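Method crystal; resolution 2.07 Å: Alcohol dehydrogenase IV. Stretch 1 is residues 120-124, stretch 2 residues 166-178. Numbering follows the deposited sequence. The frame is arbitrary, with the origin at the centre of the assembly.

Stretch 1 120-124: TTYAG
Stretch 2, residues 166-178: MSVASGLNGLAHC

Residues 166-178 form an uninterrupted helical segment, part of a helix that extends beyond both ends of the stretch, with phi near -60° and psi near -40° throughout and i to i+4 hydrogen bonds such as Ser170 N to Met166 O (2.7 Å) and Gly174 N to Ser170 O (3.0 Å). Residues 120-124 have no regular secondary structure. Their phi/psi values run -125/4, -132/-169, -114/18, -71/-23 and 74/16, so the chain is extended at Thr121 and then bends through Tyr122 and Ala123 to a positive phi at Gly124. The loop ascends the helix in the same sense as its sequence: Tyr122 CA lies 5.2 Å from Ser170 CA, and Ala123 CA 5.6 Å from Gly174 CA. The two stretches bury 357 Å² in total.

At the start of the helical segment, Met166, present as selenomethionine (chi1 t, chi2 p, chi3 t), leaves its backbone sideways, but with chi2 at p the chain bends and its end comes nearer to the loop, and CE meets Thr121 CG2 at 4.1 Å in an apolar contact. Thr121 itself adopts chi1 p. One residue on, Ser167 (chi1 m) borders the Tyr122 ring. Tyr122 has chi1 m and chi2 of -55°, which places its CD2 edge against the helix backbone, 3.4 Å from Ser167 O and 3.5 Å from Gly171 N. These two backbone atoms are already paired in the helix, Gly171 N donating to Ser167 O at 2.8 Å, so the ring edge packs beside an intact helical hydrogen bond. Val168 and Ala169 point away from the loop.

Ser170 is central to the contact. Its CB points toward the loop, and chi1 t brings OG to 2.8 Å from Tyr122 N, which donates a hydrogen bond to it with an N-H...O angle of 144°. The same OG lies 3.7 Å from Thr121 CB and 3.4 Å from Ala123 N, but the latter approach has too poor an angle for a second hydrogen bond. Gly171 lacks a side chain where the tyrosine edge passes; an ideal CB would sit 3.8 Å from Tyr122 CD2.

After Leu172, which points away, Asn173 (chi1 t, chi2 1°) directs its CB toward the loop and places ND2 3.7 Å from Ala123 CB. This is a van der Waals contact, and ND2 finds its hydrogen bond elsewhere in the structure. Gly174 permits the loop backbone to come close, with Tyr122 O only 3.7 Å from Gly174 CA; an ideal CB here would point toward the loop and stand a tight 3.1 Å from that oxygen.

Leu175 and Ala176 make no contact with the loop. His177 (chi1 m, chi2 -29°) then closes the interface, its CB pointing toward the loop and its NE2 donating a hydrogen bond to Ala123 O at 2.8 Å and 140°, with the carbonyl oxygen near the plane of the imidazole at its edge. Cys178 (chi1 m) ends the stretch without touching the loop.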

# COMPACT_ATOMS: atom_id res chain seq x y z
N THR A 120 -0.70 -11.53 17.81
CA THR A 120 -0.31 -12.94 18.01
C THR A 120 -1.21 -13.90 17.22
O THR A 120 -1.11 -15.09 17.38
CB THR A 120 -0.37 -13.27 19.45
OG1 THR A 120 -1.69 -12.99 19.94
CG2 THR A 120 0.68 -12.43 20.24
N THR A 121 -2.15 -13.37 16.44
CA THR A 121 -2.97 -14.19 15.59
C THR A 121 -3.02 -13.57 14.17
O THR A 121 -2.27 -12.67 13.87
CB THR A 121 -4.38 -14.34 16.14
OG1 THR A 121 -5.08 -13.13 15.94
CG2 THR A 121 -4.38 -14.76 17.69
N TYR A 122 -3.91 -14.09 13.31
CA TYR A 122 -3.98 -13.64 11.91
C TYR A 122 -5.28 -12.90 11.56
O TYR A 122 -5.59 -12.72 10.40
CB TYR A 122 -3.79 -14.85 10.97
CG TYR A 122 -2.57 -15.68 11.33
CD1 TYR A 122 -1.31 -15.08 11.44
CD2 TYR A 122 -2.66 -17.06 11.54
CE1 TYR A 122 -0.19 -15.82 11.83
CE2 TYR A 122 -1.54 -17.81 11.89
CZ TYR A 122 -0.31 -17.19 12.02
OH TYR A 122 0.80 -17.93 12.43
N ALA A 123 -5.99 -12.42 12.57
CA ALA A 123 -7.30 -11.78 12.39
C ALA A 123 -7.16 -10.42 11.73
O ALA A 123 -8.11 -9.93 11.11
CB ALA A 123 -8.08 -11.68 13.79
N GLY A 124 -5.97 -9.81 11.88
CA GLY A 124 -5.62 -8.57 11.20
C GLY A 124 -6.25 -7.27 11.70
O GLY A 124 -6.16 -6.24 11.00
N MSE A 166 -6.19 -23.26 15.85
CA MSE A 166 -6.43 -21.81 15.88
C MSE A 166 -5.64 -21.07 14.78
O MSE A 166 -6.16 -20.15 14.15
CB MSE A 166 -6.10 -21.23 17.26
CG MSE A 166 -6.26 -19.73 17.37
SE MSE A 166 -8.09 -19.07 16.91
CE MSE A 166 -7.75 -17.09 17.09
N SER A 167 -4.39 -21.51 14.55
CA SER A 167 -3.53 -20.89 13.56
C SER A 167 -4.17 -21.02 12.17
O SER A 167 -4.19 -20.06 11.38
CB SER A 167 -2.14 -21.56 13.54
OG SER A 167 -1.44 -21.44 14.77
N VAL A 168 -4.66 -22.22 11.87
CA VAL A 168 -5.33 -22.48 10.59
C VAL A 168 -6.65 -21.67 10.47
O VAL A 168 -6.88 -20.99 9.48
CB VAL A 168 -5.58 -24.00 10.39
CG1 VAL A 168 -6.46 -24.26 9.19
CG2 VAL A 168 -4.26 -24.72 10.23
N ALA A 169 -7.50 -21.76 11.48
CA ALA A 169 -8.77 -21.05 11.43
C ALA A 169 -8.55 -19.56 11.32
O ALA A 169 -9.18 -18.90 10.50
CB ALA A 169 -9.64 -21.38 12.62
N SER A 170 -7.62 -19.03 12.13
CA SER A 170 -7.32 -17.60 12.10
C SER A 170 -6.69 -17.22 10.78
O SER A 170 -6.97 -16.15 10.24
CB SER A 170 -6.42 -17.15 13.27
OG SER A 170 -6.17 -15.74 13.21
N GLY A 171 -5.81 -18.07 10.26
CA GLY A 171 -5.21 -17.79 8.92
C GLY A 171 -6.26 -17.70 7.82
O GLY A 171 -6.17 -16.88 6.90
N LEU A 172 -7.28 -18.55 7.91
CA LEU A 172 -8.35 -18.54 6.92
C LEU A 172 -9.25 -17.34 7.11
O LEU A 172 -9.88 -16.87 6.16
CB LEU A 172 -9.13 -19.86 6.98
CG LEU A 172 -8.31 -21.08 6.49
CD1 LEU A 172 -9.04 -22.37 6.81
CD2 LEU A 172 -8.01 -21.00 5.00
N ASN A 173 -9.33 -16.84 8.35
CA ASN A 173 -9.99 -15.53 8.63
C ASN A 173 -9.25 -14.45 7.81
O ASN A 173 -9.88 -13.66 7.07
CB ASN A 173 -9.89 -15.26 10.11
CG ASN A 173 -10.58 -13.96 10.56
OD1 ASN A 173 -11.19 -13.21 9.78
ND2 ASN A 173 -10.43 -13.69 11.82
N GLY A 174 -7.93 -14.49 7.88
CA GLY A 174 -7.08 -13.56 7.12
C GLY A 174 -7.29 -13.76 5.63
O GLY A 174 -7.43 -12.80 4.90
N LEU A 175 -7.44 -15.02 5.21
CA LEU A 175 -7.69 -15.32 3.82
C LEU A 175 -9.05 -14.75 3.35
O LEU A 175 -9.16 -14.29 2.21
CB LEU A 175 -7.62 -16.83 3.57
CG LEU A 175 -7.40 -17.22 2.13
CD1 LEU A 175 -6.11 -16.59 1.64
CD2 LEU A 175 -7.36 -18.82 1.96
N ALA A 176 -10.05 -14.77 4.23
CA ALA A 176 -11.35 -14.25 3.92
C ALA A 176 -11.28 -12.75 3.70
O ALA A 176 -11.94 -12.23 2.81
CB ALA A 176 -12.32 -14.57 5.02
N HIS A 177 -10.47 -12.06 4.51
CA HIS A 177 -10.26 -10.62 4.33
C HIS A 177 -9.79 -10.38 2.89
O HIS A 177 -10.29 -9.49 2.22
CB HIS A 177 -9.23 -10.06 5.33
CG HIS A 177 -9.70 -10.03 6.76
ND1 HIS A 177 -11.03 -9.89 7.11
CD2 HIS A 177 -8.99 -9.97 7.92
CE1 HIS A 177 -11.12 -9.84 8.43
NE2 HIS A 177 -9.91 -9.88 8.95
N CYS A 178 -8.89 -11.22 2.40
CA CYS A 178 -8.40 -11.06 1.04
C CYS A 178 -9.48 -11.33 0.03
O CYS A 178 -9.73 -10.53 -0.84
CB CYS A 178 -7.25 -12.03 0.73
SG CYS A 178 -5.82 -11.87 1.71